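Local coordinates for protein cellulase (Xanthomonas axonopodis pv. citri, PDB 5HOS) that probably hydrolyses internal beta-1,4-glucosidic bonds of cellulose and related glucans, as an endoglucanase of glycoside hydrolase family 5, at residues 66-71 / 335-340; 164-169 / 211-216; 230-235 / 272-277; 266-271 / 297-302. All blocks are in the same frame, centred on the assembly; numbering follows the deposited sequence.

Contact 1: residues 66-71 / 335-340; sequences KHMNTV and PRARRI
Arg338 lays its aliphatic chain along one face of the imidazole of His67, the two side chains running side by side in the same direction. The CD methylene sits over the middle of the ring, 3.8 Å from its centroid, a CH-pi contact. Further out the guanidinium continues the overlap, its plane turned only 22° from that of the ring, and Arg338 NH1 comes to 3.5 Å from His67 NE2. An arginine suits this place because a long extended chain can cover a ring while its charged end stays at the surface. The chain sets out with CG opposite the backbone N (chi1 -168°) and stays stretched as far as NE, which keeps it level with the ring. His67 itself has positive phi and is the C-prime residue of the Schellman motif closing helix 57-65, at the turn into barrel strand 70-75 of this (beta/alpha)8 fold. One residue earlier on the helix, the small Ala337 lets helix 330-341 come close: its CB lies 3.4 Å from His67 O and 4.0 Å from Met68 CG. That carbonyl, His67 O, is hydrogen-bonded to Thr341 OG1, while Lys66 at the same turn pairs with Asp326 in a salt bridge.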
loop_
_atom_site.group_PDB
_atom_site.type_symbol
_atom_site.label_atom_id
_atom_site.label_comp_id
_atom_site.label_asym_id
_atom_site.label_seq_id
_atom_site.Cartn_x
_atom_site.Cartn_y
_atom_site.Cartn_z
ATOM N N LYS A 66 -14.689 -10.904 7.863
ATOM C CA LYS A 66 -15.335 -9.639 7.482
ATOM C C LYS A 66 -15.349 -9.389 5.969
ATOM O O LYS A 66 -15.599 -8.264 5.533
ATOM C CB LYS A 66 -14.660 -8.471 8.209
ATOM C CG LYS A 66 -14.774 -8.542 9.722
ATOM C CD LYS A 66 -16.192 -8.241 10.196
ATOM C CE LYS A 66 -16.586 -9.085 11.387
ATOM N NZ LYS A 66 -18.007 -8.811 11.739
ATOM N N HIS A 67 -15.101 -10.442 5.183
ATOM C CA HIS A 67 -15.206 -10.444 3.716
ATOM C C HIS A 67 -14.096 -9.686 2.985
ATOM O O HIS A 67 -14.237 -9.386 1.799
ATOM C CB HIS A 67 -16.591 -9.975 3.259
ATOM C CG HIS A 67 -17.702 -10.579 4.049
ATOM N ND1 HIS A 67 -18.014 -11.918 3.983
ATOM C CD2 HIS A 67 -18.537 -10.041 4.965
ATOM C CE1 HIS A 67 -19.013 -12.175 4.804
ATOM N NE2 HIS A 67 -19.349 -11.053 5.413
ATOM N N MET A 68 -12.986 -9.413 3.673
ATOM C CA MET A 68 -11.805 -8.837 3.026
ATOM C C MET A 68 -10.985 -9.966 2.449
ATOM O O MET A 68 -10.914 -11.044 3.041
ATOM C CB MET A 68 -10.968 -8.044 4.028
ATOM C CG MET A 68 -11.588 -6.709 4.338
ATOM S SD MET A 68 -10.825 -5.904 5.738
ATOM C CE MET A 68 -11.718 -4.346 5.708
ATOM N N ASN A 69 -10.373 -9.725 1.295
ATOM C CA ASN A 69 -9.489 -10.712 0.684
ATOM C C ASN A 69 -8.027 -10.285 0.566
ATOM O O ASN A 69 -7.245 -10.994 -0.045
ATOM C CB ASN A 69 -10.030 -11.146 -0.686
ATOM C CG ASN A 69 -9.909 -10.058 -1.745
ATOM O OD1 ASN A 69 -9.586 -8.916 -1.446
ATOM N ND2 ASN A 69 -10.168 -10.419 -2.993
ATOM N N THR A 70 -7.652 -9.149 1.150
ATOM C CA THR A 70 -6.306 -8.594 0.962
ATOM C C THR A 70 -5.749 -8.017 2.259
ATOM O O THR A 70 -6.460 -7.364 3.006
ATOM C CB THR A 70 -6.322 -7.509 -0.137
ATOM O OG1 THR A 70 -6.828 -8.079 -1.355
ATOM C CG2 THR A 70 -4.930 -6.944 -0.402
ATOM N N VAL A 71 -4.475 -8.301 2.513
ATOM C CA VAL A 71 -3.696 -7.661 3.564
ATOM C C VAL A 71 -2.567 -6.909 2.881
ATOM O O VAL A 71 -1.839 -7.483 2.071
ATOM C CB VAL A 71 -3.121 -8.706 4.552
ATOM C CG1 VAL A 71 -1.983 -8.133 5.390
ATOM C CG2 VAL A 71 -4.244 -9.237 5.434
ATOM N N PRO A 335 -19.536 -4.758 4.538
ATOM C CA PRO A 335 -20.460 -4.974 3.407
ATOM C C PRO A 335 -19.903 -4.523 2.045
ATOM O O PRO A 335 -20.221 -5.135 1.025
ATOM C CB PRO A 335 -21.723 -4.179 3.790
ATOM C CG PRO A 335 -21.362 -3.350 4.972
ATOM C CD PRO A 335 -20.152 -3.956 5.615
ATOM N N ARG A 336 -19.077 -3.479 2.031
ATOM C CA ARG A 336 -18.432 -3.023 0.792
ATOM C C ARG A 336 -17.415 -4.054 0.294
ATOM O O ARG A 336 -17.369 -4.363 -0.901
ATOM C CB ARG A 336 -17.778 -1.655 0.995
ATOM C CG ARG A 336 -18.776 -0.537 1.272
ATOM C CD ARG A 336 -19.517 -0.122 0.011
ATOM N NE ARG A 336 -20.433 0.991 0.259
ATOM C CZ ARG A 336 -21.215 1.559 -0.662
ATOM N NH1 ARG A 336 -22.008 2.567 -0.316
ATOM N NH2 ARG A 336 -21.212 1.128 -1.923
ATOM N N ALA A 337 -16.624 -4.599 1.215
ATOM C CA ALA A 337 -15.712 -5.699 0.895
ATOM C C ALA A 337 -16.465 -6.917 0.358
ATOM O O ALA A 337 -16.037 -7.531 -0.618
ATOM C CB ALA A 337 -14.877 -6.084 2.112
ATOM N N ARG A 338 -17.596 -7.244 0.982
ATOM C CA ARG A 338 -18.404 -8.394 0.557
ATOM C C ARG A 338 -18.874 -8.293 -0.897
ATOM O O ARG A 338 -18.856 -9.285 -1.613
ATOM C CB ARG A 338 -19.605 -8.597 1.485
ATOM C CG ARG A 338 -20.319 -9.920 1.272
ATOM C CD ARG A 338 -21.393 -10.151 2.323
ATOM N NE ARG A 338 -21.741 -11.572 2.418
ATOM C CZ ARG A 338 -22.358 -12.154 3.450
ATOM N NH1 ARG A 338 -22.730 -11.459 4.528
ATOM N NH2 ARG A 338 -22.605 -13.461 3.406
ATOM N N ARG A 339 -19.294 -7.106 -1.321
ATOM C CA ARG A 339 -19.675 -6.872 -2.725
ATOM C C ARG A 339 -18.518 -7.159 -3.700
ATOM O O ARG A 339 -18.746 -7.607 -4.826
ATOM C CB ARG A 339 -20.209 -5.441 -2.916
ATOM C CG ARG A 339 -21.624 -5.245 -2.379
ATOM C CD ARG A 339 -22.084 -3.785 -2.362
ATOM N NE ARG A 339 -22.078 -3.216 -1.005
ATOM C CZ ARG A 339 -22.749 -2.127 -0.609
ATOM N NH1 ARG A 339 -23.514 -1.429 -1.455
ATOM N NH2 ARG A 339 -22.659 -1.725 0.661
ATOM N N ILE A 340 -17.288 -6.907 -3.251
ATOM C CA ILE A 340 -16.082 -7.182 -4.039
ATOM C C ILE A 340 -15.715 -8.669 -4.028
ATOM O O ILE A 340 -15.446 -9.242 -5.088
ATOM C CB ILE A 340 -14.900 -6.293 -3.557
ATOM C CG1 ILE A 340 -15.214 -4.823 -3.876
ATOM C CG2 ILE A 340 -13.576 -6.697 -4.205
ATOM C CD1 ILE A 340 -14.444 -3.830 -3.042
#

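Contact 2: residues 164-169 / 211-216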
loop_
_atom_site.group_PDB
_atom_site.type_symbol
_atom_site.label_atom_id
_atom_site.label_comp_id
_atom_site.label_asym_id
_atom_site.label_seq_id
_atom_site.Cartn_x
_atom_site.Cartn_y
_atom_site.Cartn_z
ATOM N N ASP A 164 11.768 13.896 -7.043
ATOM C CA ASP A 164 10.774 14.507 -7.893
ATOM C C ASP A 164 10.123 13.425 -8.758
ATOM O O ASP A 164 10.741 12.379 -9.022
ATOM C CB ASP A 164 11.352 15.641 -8.730
ATOM C CG ASP A 164 11.996 15.160 -9.988
ATOM O OD1 ASP A 164 11.289 14.997 -11.010
ATOM O OD2 ASP A 164 13.214 14.950 -9.949
ATOM N N PRO A 165 8.871 13.674 -9.182
ATOM C CA PRO A 165 8.087 12.665 -9.891
ATOM C C PRO A 165 8.756 12.027 -11.109
ATOM O O PRO A 165 8.588 10.835 -11.315
ATOM C CB PRO A 165 6.819 13.435 -10.277
ATOM C CG PRO A 165 6.648 14.401 -9.156
ATOM C CD PRO A 165 8.047 14.877 -8.914
ATOM N N GLN A 166 9.509 12.801 -11.896
ATOM C CA GLN A 166 10.158 12.236 -13.091
ATOM C C GLN A 166 11.317 11.287 -12.723
ATOM O O GLN A 166 11.472 10.221 -13.328
ATOM C CB GLN A 166 10.633 13.350 -14.041
ATOM C CG GLN A 166 10.776 12.896 -15.489
ATOM C CD GLN A 166 9.456 12.428 -16.125
ATOM O OE1 GLN A 166 8.489 13.200 -16.261
ATOM N NE2 GLN A 166 9.414 11.162 -16.518
ATOM N N ALA A 167 12.118 11.671 -11.729
ATOM C CA ALA A 167 13.213 10.823 -11.252
ATOM C C ALA A 167 12.664 9.563 -10.605
ATOM O O ALA A 167 13.234 8.482 -10.771
ATOM C CB ALA A 167 14.089 11.566 -10.258
ATOM N N TRP A 168 11.566 9.707 -9.862
ATOM C CA TRP A 168 10.914 8.547 -9.267
ATOM C C TRP A 168 10.394 7.590 -10.350
ATOM O O TRP A 168 10.618 6.390 -10.257
ATOM C CB TRP A 168 9.779 8.926 -8.311
ATOM C CG TRP A 168 9.020 7.701 -7.956
ATOM C CD1 TRP A 168 7.757 7.389 -8.336
ATOM C CD2 TRP A 168 9.531 6.551 -7.270
ATOM N NE1 TRP A 168 7.426 6.140 -7.891
ATOM C CE2 TRP A 168 8.499 5.596 -7.240
ATOM C CE3 TRP A 168 10.762 6.237 -6.672
ATOM C CZ2 TRP A 168 8.650 4.350 -6.626
ATOM C CZ3 TRP A 168 10.910 5.005 -6.055
ATOM C CH2 TRP A 168 9.861 4.076 -6.038
ATOM N N ALA A 169 9.713 8.116 -11.359
ATOM C CA ALA A 169 9.199 7.272 -12.450
ATOM C C ALA A 169 10.303 6.460 -13.121
ATOM O O ALA A 169 10.080 5.316 -13.471
ATOM C CB ALA A 169 8.458 8.099 -13.487
ATOM N N ALA A 211 1.108 13.228 -12.831
ATOM C CA ALA A 211 0.277 13.178 -14.040
ATOM C C ALA A 211 1.090 13.044 -15.330
ATOM O O ALA A 211 0.659 12.368 -16.275
ATOM C CB ALA A 211 -0.634 14.398 -14.111
ATOM N N VAL A 212 2.254 13.688 -15.375
ATOM C CA VAL A 212 3.152 13.593 -16.526
ATOM C C VAL A 212 4.058 12.369 -16.369
ATOM O O VAL A 212 4.119 11.498 -17.253
ATOM C CB VAL A 212 3.992 14.886 -16.694
ATOM C CG1 VAL A 212 5.015 14.739 -17.816
ATOM C CG2 VAL A 212 3.074 16.068 -16.965
ATOM N N ALA A 213 4.755 12.306 -15.246
ATOM C CA ALA A 213 5.801 11.297 -15.043
ATOM C C ALA A 213 5.281 9.858 -15.120
ATOM O O ALA A 213 5.914 8.992 -15.729
ATOM C CB ALA A 213 6.502 11.535 -13.711
ATOM N N MET A 214 4.109 9.621 -14.543
ATOM C CA MET A 214 3.565 8.276 -14.442
ATOM C C MET A 214 2.797 7.855 -15.694
ATOM O O MET A 214 2.548 6.672 -15.862
ATOM C CB MET A 214 2.699 8.149 -13.191
ATOM C CG MET A 214 3.454 8.439 -11.889
ATOM S SD MET A 214 4.911 7.411 -11.531
ATOM C CE MET A 214 4.149 5.804 -11.600
ATOM N N ALA A 215 2.466 8.802 -16.579
ATOM C CA ALA A 215 1.791 8.472 -17.854
ATOM C C ALA A 215 2.618 7.544 -18.729
ATOM O O ALA A 215 2.065 6.700 -19.438
ATOM C CB ALA A 215 1.450 9.738 -18.627
ATOM N N SER A 216 3.939 7.702 -18.687
ATOM C CA SER A 216 4.819 6.907 -19.534
ATOM C C SER A 216 5.277 5.593 -18.889
ATOM O O SER A 216 6.033 4.852 -19.518
ATOM C CB SER A 216 6.025 7.748 -19.964
ATOM O OG SER A 216 6.725 8.240 -18.837
#
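The indole of Trp168 is met obliquely by the sulfur of Met214: SD lies 4.3 Å from Trp168 CD1 and 70° off the normal of the five-membered ring. It is a Met-aromatic contact, made possible by a methionine chain that bends at chi2 (-58°) and again at chi3, which turns SD toward helix 165-181. The same SD rests 4.1 Å from Ala169 CB. The ring's polar edge is satisfied outside the pair, Trp168 NE1 giving its hydrogen bond to Pro191 O. The other flat group, the amide of Gln166, comes against the backbone of Ala213, with OE1 3.5 Å from Ala213 CA; the bend at chi2 (62°) carries the amide across to it. Ala213 is at the centre of the contact: its methyl group reaches Pro165 O at 3.3 Å and also meets Pro165 CB and Ala169 CB. The small methyl suits a place so near the helix backbone, and alanine on both sides keeps the spacing short. Asp164, the N-cap, accepts from Gln166 N and fixes the start of the helix beside this packing. Joined by close apolar contacts without a hydrogen bond between the two segments, the first turn of helix 165-181 packs against the short helix around 210-213 and the residues that follow it, in the outer layer of a (beta/alpha)8 barrel.

Contact 3: residues 230-235 / 272-277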
loop_
_atom_site.group_PDB
_atom_site.type_symbol
_atom_site.label_atom_id
_atom_site.label_comp_id
_atom_site.label_asym_id
_atom_site.label_seq_id
_atom_site.Cartn_x
_atom_site.Cartn_y
_atom_site.Cartn_z
ATOM N N GLN A 230 -5.186 8.215 -0.090
ATOM C CA GLN A 230 -6.120 9.331 0.083
ATOM C C GLN A 230 -6.712 9.374 1.469
ATOM O O GLN A 230 -7.355 8.414 1.899
ATOM C CB GLN A 230 -7.259 9.282 -0.949
ATOM C CG GLN A 230 -8.063 10.581 -1.025
ATOM C CD GLN A 230 -7.186 11.773 -1.360
ATOM O OE1 GLN A 230 -6.601 11.825 -2.436
ATOM N NE2 GLN A 230 -7.070 12.723 -0.433
ATOM N N TYR A 231 -6.480 10.492 2.156
ATOM C CA TYR A 231 -7.117 10.782 3.429
ATOM C C TYR A 231 -8.099 11.948 3.282
ATOM O O TYR A 231 -8.034 12.727 2.315
ATOM C CB TYR A 231 -6.055 11.013 4.495
ATOM C CG TYR A 231 -5.282 9.733 4.779
ATOM C CD1 TYR A 231 -5.758 8.796 5.707
ATOM C CD2 TYR A 231 -4.108 9.429 4.089
ATOM C CE1 TYR A 231 -5.065 7.616 5.955
ATOM C CE2 TYR A 231 -3.409 8.245 4.334
ATOM C CZ TYR A 231 -3.893 7.342 5.269
ATOM O OH TYR A 231 -3.211 6.163 5.515
ATOM N N LEU A 232 -9.042 12.024 4.217
ATOM C CA LEU A 232 -10.219 12.886 4.079
ATOM C C LEU A 232 -10.248 14.055 5.059
ATOM O O LEU A 232 -11.242 14.781 5.125
ATOM C CB LEU A 232 -11.495 12.047 4.212
ATOM C CG LEU A 232 -11.684 10.879 3.231
ATOM C CD1 LEU A 232 -13.156 10.492 3.170
ATOM C CD2 LEU A 232 -11.192 11.186 1.832
ATOM N N ASP A 233 -9.155 14.255 5.789
ATOM C CA ASP A 233 -9.049 15.377 6.719
ATOM C C ASP A 233 -8.563 16.636 5.961
ATOM O O ASP A 233 -8.399 16.610 4.735
ATOM C CB ASP A 233 -8.177 15.003 7.926
ATOM C CG ASP A 233 -6.737 14.692 7.556
ATOM O OD1 ASP A 233 -6.472 14.283 6.398
ATOM O OD2 ASP A 233 -5.867 14.830 8.443
ATOM N N ALA A 234 -8.357 17.728 6.687
ATOM C CA ALA A 234 -8.186 19.064 6.084
ATOM C C ALA A 234 -7.144 19.122 4.957
ATOM O O ALA A 234 -7.430 19.659 3.879
ATOM C CB ALA A 234 -7.851 20.080 7.166
ATOM N N ASP A 235 -5.962 18.549 5.201
ATOM C CA ASP A 235 -4.855 18.563 4.213
ATOM C C ASP A 235 -4.536 17.204 3.561
ATOM O O ASP A 235 -3.449 17.038 3.007
ATOM C CB ASP A 235 -3.581 19.124 4.859
ATOM C CG ASP A 235 -3.002 18.214 5.929
ATOM O OD1 ASP A 235 -3.704 17.303 6.419
ATOM O OD2 ASP A 235 -1.836 18.420 6.294
ATOM N N PHE A 272 -6.193 4.447 2.809
ATOM C CA PHE A 272 -7.218 5.452 3.086
ATOM C C PHE A 272 -7.783 5.134 4.455
ATOM O O PHE A 272 -7.716 3.984 4.909
ATOM C CB PHE A 272 -8.334 5.438 2.036
ATOM C CG PHE A 272 -9.156 4.181 2.038
ATOM C CD1 PHE A 272 -8.624 2.979 1.563
ATOM C CD2 PHE A 272 -10.456 4.185 2.526
ATOM C CE1 PHE A 272 -9.373 1.816 1.579
ATOM C CE2 PHE A 272 -11.209 3.027 2.529
ATOM C CZ PHE A 272 -10.671 1.840 2.060
ATOM N N GLY A 273 -8.331 6.149 5.108
ATOM C CA GLY A 273 -8.903 5.976 6.432
ATOM C C GLY A 273 -9.778 7.147 6.795
ATOM O O GLY A 273 -9.638 8.229 6.235
ATOM N N THR A 274 -10.671 6.915 7.747
ATOM C CA THR A 274 -11.644 7.913 8.215
ATOM C C THR A 274 -11.953 7.610 9.676
ATOM O O THR A 274 -11.952 6.441 10.085
ATOM C CB THR A 274 -12.975 7.904 7.418
ATOM O OG1 THR A 274 -13.588 6.607 7.469
ATOM C CG2 THR A 274 -12.767 8.313 5.967
ATOM N N GLY A 275 -12.196 8.656 10.463
ATOM C CA GLY A 275 -12.537 8.482 11.860
ATOM C C GLY A 275 -13.997 8.113 12.026
ATOM O O GLY A 275 -14.754 8.054 11.053
ATOM N N ASN A 276 -14.380 7.868 13.275
ATOM C CA ASN A 276 -15.736 7.474 13.596
ATOM C C ASN A 276 -16.619 8.699 13.845
ATOM O O ASN A 276 -16.866 9.072 14.987
ATOM C CB ASN A 276 -15.746 6.540 14.807
ATOM C CG ASN A 276 -17.133 6.029 15.119
ATOM O OD1 ASN A 276 -17.921 5.790 14.213
ATOM N ND2 ASN A 276 -17.447 5.873 16.399
ATOM N N THR A 277 -17.067 9.320 12.756
ATOM C CA THR A 277 -17.995 10.464 12.807
ATOM C C THR A 277 -19.064 10.288 11.739
ATOM O O THR A 277 -18.863 9.564 10.761
ATOM C CB THR A 277 -17.293 11.832 12.589
ATOM O OG1 THR A 277 -16.901 11.983 11.215
ATOM C CG2 THR A 277 -16.072 11.993 13.485
HETATM O O HOH W 1 -8.857 10.780 6.604
#
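A single water joins the two backbones where their strands part: it accepts from Leu232 N and donates to Gly273 O, both at 2.7 Å. The two backbone atoms lie 4.3 Å apart, too far for a direct bond, and the water fills the step; it also lies at the edge of the Tyr231 ring, in its plane. At the ends of the barrel strands themselves, Gln230 O comes 3.2 Å from Phe272 CA in a CA-H...O contact and has no conventional partner, a buried carbonyl left with weak company. One face of the Tyr231 ring lies over Phe272 CA, offset toward the rim, and CE1 comes 3.7 Å from Gly273 N; CG anti to the carbonyl carbon (chi1 -67°) brings the ring to the neighbouring chain. Glycine suits the spot, its bare backbone letting the ring come this close. Tyr231 OH extends to Glu271 OE1 as a hydrogen-bond partner. Gln230 turns its amide back on its own chain, NE2 donating to Tyr231 O at 2.9 Å in a nearly straight bond (163°), while OE1 accepts from His199 N. Beyond the water the link becomes apolar: Leu232 CD1 and Thr274 CG2 meet at 3.6 Å, the threonine offering its methyl branch. Successive parallel strands of a beta-alpha-beta unit separate here at their C-terminal ends, with helix 248-262 as the crossover. Leu232 is packed by Val248 of that helix and by Ala283 and Met287 of helix 278-293, whereas Phe272 meets Trp303 edge-to-face on strand 298-306.

Contact 4: residues 266-271 / 297-302; sequences RGFLAE and VWMGWS. With SO4 (sulfate ion), chain B.
Val297 opens the pairing through its carbonyl, which accepts from Gly267 N at 2.8 Å. Trp298 brings the CE3-CZ3 side of its indole against the neighbouring strand, where Gly267 leaves room for it: CE3 comes 3.5 Å from Gly267 O and CZ3 meets Leu269 CB. With Met299 the register slips by one residue, a beta bulge; its N donates to Gly267 O at a nearly linear 170°. The methionine, flexible and polarisable, serves two neighbours. Its CE touches the rim of the Phe268 ring at CD2, while SD lies over one face of the Arg266 guanidinium, 3.4 Å from NH1. The edge of that guanidinium holds a sulfate, probably from the crystallisation liquor, through NH1 to O4 (2.8 Å) and NH2 to O1; Tyr29, Lys28 and Arg223 also bind the ion. Gly300 offers bare backbone to the face of the Phe268 ring, its CA 4.1 Å from the centroid; its carbonyl accepts from Leu269 N. Trp301 packs CB on Leu269 CB. Ser302 closes the pair twice: N donates to Leu269 O (2.9 Å), and OG, turned between backbone N and carbonyl carbon (chi1 50°), donates to Ala270 O (2.8 Å). These are the last two parallel strands of the barrel. Strand 224-231 lies beyond the first and strand 29-34 beyond the second, while helix 278-293, the crossover between them, packs Met291 against Leu269, Trp298 and Trp301.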
loop_
_atom_site.group_PDB
_atom_site.type_symbol
_atom_site.label_atom_id
_atom_site.label_comp_id
_atom_site.label_asym_id
_atom_site.label_seq_id
_atom_site.Cartn_x
_atom_site.Cartn_y
_atom_site.Cartn_z
ATOM N N ARG A 266 -4.954 1.396 -14.372
ATOM C CA ARG A 266 -5.824 0.982 -13.282
ATOM C C ARG A 266 -5.248 1.531 -11.991
ATOM O O ARG A 266 -4.053 1.796 -11.919
ATOM C CB ARG A 266 -5.906 -0.531 -13.209
ATOM C CG ARG A 266 -6.377 -1.184 -14.502
ATOM C CD ARG A 266 -6.536 -2.670 -14.295
ATOM N NE ARG A 266 -5.246 -3.319 -14.035
ATOM C CZ ARG A 266 -5.078 -4.487 -13.407
ATOM N NH1 ARG A 266 -6.112 -5.187 -12.935
ATOM N NH2 ARG A 266 -3.847 -4.969 -13.243
ATOM N N GLY A 267 -6.108 1.674 -10.989
ATOM C CA GLY A 267 -5.757 2.265 -9.697
ATOM C C GLY A 267 -5.989 1.319 -8.524
ATOM O O GLY A 267 -6.924 0.499 -8.530
ATOM N N PHE A 268 -5.127 1.434 -7.517
ATOM C CA PHE A 268 -5.278 0.721 -6.239
ATOM C C PHE A 268 -5.140 1.755 -5.133
ATOM O O PHE A 268 -4.080 2.388 -5.008
ATOM C CB PHE A 268 -4.213 -0.368 -6.084
ATOM C CG PHE A 268 -4.552 -1.423 -5.047
ATOM C CD1 PHE A 268 -4.581 -1.121 -3.694
ATOM C CD2 PHE A 268 -4.793 -2.734 -5.429
ATOM C CE1 PHE A 268 -4.876 -2.101 -2.751
ATOM C CE2 PHE A 268 -5.091 -3.716 -4.494
ATOM C CZ PHE A 268 -5.140 -3.397 -3.154
ATOM N N LEU A 269 -6.192 1.919 -4.333
ATOM C CA LEU A 269 -6.171 2.864 -3.225
ATOM C C LEU A 269 -5.595 2.138 -1.999
ATOM O O LEU A 269 -6.327 1.610 -1.170
ATOM C CB LEU A 269 -7.568 3.444 -2.972
ATOM C CG LEU A 269 -7.626 4.696 -2.089
ATOM C CD1 LEU A 269 -6.977 5.892 -2.772
ATOM C CD2 LEU A 269 -9.073 5.018 -1.725
ATOM N N ALA A 270 -4.267 2.096 -1.919
ATOM C CA ALA A 270 -3.574 1.227 -0.962
ATOM C C ALA A 270 -3.589 1.746 0.477
ATOM O O ALA A 270 -3.303 0.984 1.401
ATOM C CB ALA A 270 -2.144 0.966 -1.401
ATOM N N GLU A 271 -3.863 3.038 0.654
ATOM C CA GLU A 271 -4.116 3.594 1.979
ATOM C C GLU A 271 -5.248 4.590 1.883
ATOM O O GLU A 271 -5.251 5.454 0.997
ATOM C CB GLU A 271 -2.900 4.331 2.549
ATOM C CG GLU A 271 -1.706 3.457 2.881
ATOM C CD GLU A 271 -0.644 4.168 3.701
ATOM O OE1 GLU A 271 -0.932 5.263 4.244
ATOM O OE2 GLU A 271 0.487 3.622 3.806
ATOM N N VAL A 297 -11.490 1.392 -14.020
ATOM C CA VAL A 297 -10.137 1.802 -13.628
ATOM C C VAL A 297 -9.745 1.394 -12.203
ATOM O O VAL A 297 -8.605 1.046 -11.990
ATOM C CB VAL A 297 -9.895 3.310 -13.854
ATOM C CG1 VAL A 297 -10.097 3.660 -15.323
ATOM C CG2 VAL A 297 -10.783 4.174 -12.974
ATOM N N TRP A 298 -10.668 1.422 -11.246
ATOM C CA TRP A 298 -10.341 1.022 -9.872
ATOM C C TRP A 298 -10.347 -0.497 -9.735
ATOM O O TRP A 298 -11.340 -1.147 -10.068
ATOM C CB TRP A 298 -11.283 1.671 -8.864
ATOM C CG TRP A 298 -11.021 3.137 -8.703
ATOM C CD1 TRP A 298 -11.773 4.167 -9.197
ATOM C CD2 TRP A 298 -9.911 3.741 -8.023
ATOM N NE1 TRP A 298 -11.212 5.375 -8.849
ATOM C CE2 TRP A 298 -10.063 5.144 -8.139
ATOM C CE3 TRP A 298 -8.801 3.233 -7.327
ATOM C CZ2 TRP A 298 -9.158 6.045 -7.570
ATOM C CZ3 TRP A 298 -7.893 4.129 -6.769
ATOM C CH2 TRP A 298 -8.078 5.523 -6.895
ATOM N N MET A 299 -9.218 -1.036 -9.266
ATOM C CA MET A 299 -8.980 -2.475 -9.141
ATOM C C MET A 299 -8.995 -2.971 -7.685
ATOM O O MET A 299 -9.216 -4.145 -7.432
ATOM C CB MET A 299 -7.645 -2.843 -9.831
ATOM C CG MET A 299 -6.339 -2.819 -8.980
ATOM S SD MET A 299 -5.432 -4.202 -9.726
ATOM C CE MET A 299 -4.187 -4.201 -8.476
ATOM N N GLY A 300 -8.736 -2.089 -6.728
ATOM C CA GLY A 300 -8.699 -2.497 -5.342
ATOM C C GLY A 300 -8.467 -1.379 -4.360
ATOM O O GLY A 300 -8.132 -0.250 -4.736
ATOM N N TRP A 301 -8.676 -1.702 -3.092
ATOM C CA TRP A 301 -8.375 -0.781 -1.994
ATOM C C TRP A 301 -7.974 -1.520 -0.738
ATOM O O TRP A 301 -8.287 -2.696 -0.578
ATOM C CB TRP A 301 -9.548 0.160 -1.708
ATOM C CG TRP A 301 -10.936 -0.468 -1.521
ATOM C CD1 TRP A 301 -11.944 -0.465 -2.434
ATOM C CD2 TRP A 301 -11.473 -1.100 -0.343
ATOM N NE1 TRP A 301 -13.060 -1.074 -1.927
ATOM C CE2 TRP A 301 -12.805 -1.471 -0.641
ATOM C CE3 TRP A 301 -10.959 -1.402 0.926
ATOM C CZ2 TRP A 301 -13.632 -2.132 0.283
ATOM C CZ3 TRP A 301 -11.789 -2.058 1.847
ATOM C CH2 TRP A 301 -13.108 -2.408 1.518
ATOM N N SER A 302 -7.264 -0.816 0.144
ATOM C CA SER A 302 -6.870 -1.362 1.435
ATOM C C SER A 302 -6.822 -0.245 2.474
ATOM O O SER A 302 -6.112 0.754 2.315
ATOM C CB SER A 302 -5.540 -2.152 1.369
ATOM O OG SER A 302 -4.491 -1.435 0.730
HETATM S S SO4 B . -5.021 -8.482 -11.435
HETATM O O1 SO4 B . -3.899 -8.053 -12.310
HETATM O O2 SO4 B . -5.857 -9.460 -12.168
HETATM O O3 SO4 B . -4.485 -9.107 -10.215
HETATM O O4 SO4 B . -5.863 -7.317 -11.100
#

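Contacts 3 and 4 share strand 267-273 and are both buried: contact 4 is a directly bonded strand pair with one beta bulge, its centre about 9 Å from the centre of the chain, whereas contact 3 takes the neighbouring strand pair to its fraying end, where one water bridges the two backbones. Tyr231 and Glu271 link them. Contact 1, partly buried, brings the C-terminal helix against the loop before the second strand and touches contact 4 through Ile340 and Trp301. Buried contact 2 joins helical segments without a barrel strand, across the chain's centre from contact 1, centres about 32 Å apart. Its small apolar groups contrast with the partly exposed arginine-histidine CH-pi contact of contact 1.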